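Local coordinates for glycosyl hydrolase family 2, TIM barrel domain protein (Parabacteroides merdae ATCC 43184, PDB 6DXU) that probably hydrolyses beta-D-glucuronides as a gut bacterial beta-glucuronidase of glycoside hydrolase family 2, at residues 374-379 and 417-422. Numbering follows the deposited sequence.
Sequences ILDLCD and HNHPAV
The buried carboxylate of Asp-379 takes two hydrogen bonds from one tight turn, one oxygen serving an imidazole and the other a backbone amide. Asp-379 OD2 lies 2.6 Å from His-419 ND1, a short and nearly straight bond (168°) that runs in the ring plane and reaches the oxygen on its syn side, though tilted 34° out of the carboxylate plane. Asp-379 OD1 receives the amide N of Ala-421 at 3.0 Å, almost in line with its own C-O bond, while Pro-420 CD rests 3.3 Å from that same OD1. The type I turn from His-419 to Val-422, closed by the backbone bond Val-422 N to His-419 O, brings ring and amide to the same side chain.

With CG anti to its carbonyl carbon (chi1 -66°), His-419 turns its imidazole toward helix 372-381, where Leu-375 CB sits over one face at the ring centre, 3.6 Å from the centroid, in a CH-pi contact. At the ring edge Asp-376 OD1 approaches His-419 CE1 to 3.1 Å, and NE2 is hydrogen-bonded to Glu-372. A phenylalanine in place of His-419 would probably leave Asp-379 OD2 and Glu-372 each without a mate. Leu-375 CD2 meets Val-422 CG2 and Cys-378 CB meets Ala-421 CB, both at 3.8 Å, beside Val-385 of strand 384-388.

Within the TIM barrel, the contact joins an outer helix to the turn leading into barrel strand 422-429. With carboxylates at both ring nitrogens, His-419 is likely to be protonated, a charge that would help to balance the buried Asp-379 and the carboxylate of Glu-372.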
loop_
_atom_site.group_PDB
_atom_site.type_symbol
_atom_site.label_atom_id
_atom_site.label_comp_id
_atom_site.label_asym_id
_atom_site.label_seq_id
_atom_site.Cartn_x
_atom_site.Cartn_y
_atom_site.Cartn_z
ATOM N N ILE D 374 -11.520 -3.997 38.419
ATOM C CA ILE D 374 -10.729 -3.268 39.407
ATOM C C ILE D 374 -11.355 -1.906 39.687
ATOM O O ILE D 374 -11.504 -1.496 40.845
ATOM C CB ILE D 374 -9.275 -3.118 38.931
ATOM C CG1 ILE D 374 -8.601 -4.486 38.757
ATOM C CG2 ILE D 374 -8.476 -2.235 39.914
ATOM C CD1 ILE D 374 -8.487 -5.296 40.070
ATOM N N LEU D 375 -11.743 -1.184 38.634
ATOM C CA LEU D 375 -12.329 0.137 38.853
ATOM C C LEU D 375 -13.632 0.039 39.626
ATOM O O LEU D 375 -13.900 0.865 40.507
ATOM C CB LEU D 375 -12.549 0.855 37.520
ATOM C CG LEU D 375 -11.104 1.263 37.286
ATOM C CD1 LEU D 375 -10.438 0.441 36.209
ATOM C CD2 LEU D 375 -10.919 2.763 37.160
ATOM N N ASP D 376 -14.472 -0.939 39.285
ATOM C CA ASP D 376 -15.701 -1.134 40.041
ATOM C C ASP D 376 -15.397 -1.420 41.507
ATOM O O ASP D 376 -16.124 -0.967 42.402
ATOM C CB ASP D 376 -16.530 -2.272 39.440
ATOM C CG ASP D 376 -17.294 -1.876 38.184
ATOM O OD1 ASP D 376 -17.518 -0.674 37.917
ATOM O OD2 ASP D 376 -17.722 -2.807 37.472
ATOM N N LEU D 377 -14.343 -2.194 41.775
ATOM C CA LEU D 377 -13.989 -2.493 43.157
ATOM C C LEU D 377 -13.503 -1.246 43.884
ATOM O O LEU D 377 -13.783 -1.074 45.074
ATOM C CB LEU D 377 -12.934 -3.602 43.212
ATOM C CG LEU D 377 -13.504 -4.998 42.973
ATOM C CD1 LEU D 377 -12.401 -5.989 42.609
ATOM C CD2 LEU D 377 -14.247 -5.443 44.236
ATOM N N CYS D 378 -12.783 -0.360 43.189
ATOM C CA CYS D 378 -12.369 0.893 43.822
ATOM C C CYS D 378 -13.571 1.766 44.168
ATOM O O CYS D 378 -13.598 2.408 45.230
ATOM C CB CYS D 378 -11.392 1.654 42.927
ATOM S SG CYS D 378 -9.760 0.832 42.756
ATOM N N ASP D 379 -14.564 1.827 43.275
ATOM C CA ASP D 379 -15.795 2.549 43.597
ATOM C C ASP D 379 -16.468 1.959 44.831
ATOM O O ASP D 379 -16.982 2.693 45.684
ATOM C CB ASP D 379 -16.781 2.482 42.436
ATOM C CG ASP D 379 -16.366 3.318 41.236
ATOM O OD1 ASP D 379 -15.497 4.214 41.343
ATOM O OD2 ASP D 379 -16.951 3.064 40.161
ATOM N N HIS D 417 -14.775 7.139 32.592
ATOM C CA HIS D 417 -15.233 8.473 32.989
ATOM C C HIS D 417 -16.188 8.447 34.175
ATOM O O HIS D 417 -16.179 9.364 35.006
ATOM C CB HIS D 417 -15.929 9.127 31.797
ATOM C CG HIS D 417 -16.698 10.359 32.141
ATOM N ND1 HIS D 417 -18.024 10.323 32.513
ATOM C CD2 HIS D 417 -16.347 11.667 32.109
ATOM C CE1 HIS D 417 -18.446 11.555 32.743
ATOM N NE2 HIS D 417 -17.450 12.391 32.498
ATOM N N ASN D 418 -17.055 7.441 34.250
ATOM C CA ASN D 418 -18.130 7.497 35.237
ATOM C C ASN D 418 -17.692 7.076 36.634
ATOM O O ASN D 418 -18.471 7.261 37.582
ATOM C CB ASN D 418 -19.319 6.618 34.811
ATOM C CG ASN D 418 -19.912 7.023 33.458
ATOM O OD1 ASN D 418 -19.849 8.183 33.057
ATOM N ND2 ASN D 418 -20.490 6.050 32.752
ATOM N N HIS D 419 -16.498 6.503 36.799
ATOM C CA HIS D 419 -16.111 5.989 38.114
ATOM C C HIS D 419 -15.808 7.116 39.094
ATOM O O HIS D 419 -14.834 7.849 38.891
ATOM C CB HIS D 419 -14.892 5.076 37.994
ATOM C CG HIS D 419 -15.173 3.824 37.231
ATOM N ND1 HIS D 419 -15.917 2.791 37.755
ATOM C CD2 HIS D 419 -14.850 3.458 35.966
ATOM C CE1 HIS D 419 -16.030 1.834 36.849
ATOM N NE2 HIS D 419 -15.384 2.209 35.760
ATOM N N PRO D 420 -16.550 7.257 40.193
ATOM C CA PRO D 420 -16.208 8.321 41.153
ATOM C C PRO D 420 -14.828 8.146 41.772
ATOM O O PRO D 420 -14.224 9.137 42.203
ATOM C CB PRO D 420 -17.331 8.237 42.206
ATOM C CG PRO D 420 -17.849 6.841 42.093
ATOM C CD PRO D 420 -17.730 6.486 40.621
ATOM N N ALA D 421 -14.291 6.926 41.804
ATOM C CA ALA D 421 -12.953 6.729 42.362
ATOM C C ALA D 421 -11.886 7.524 41.620
ATOM O O ALA D 421 -10.900 7.953 42.229
ATOM C CB ALA D 421 -12.596 5.237 42.351
ATOM N N VAL D 422 -12.034 7.714 40.306
ATOM C CA VAL D 422 -10.931 8.287 39.537
ATOM C C VAL D 422 -10.815 9.779 39.824
ATOM O O VAL D 422 -11.789 10.533 39.692
ATOM C CB VAL D 422 -11.119 8.031 38.032
ATOM C CG1 VAL D 422 -9.966 8.656 37.245
ATOM C CG2 VAL D 422 -11.234 6.528 37.746
#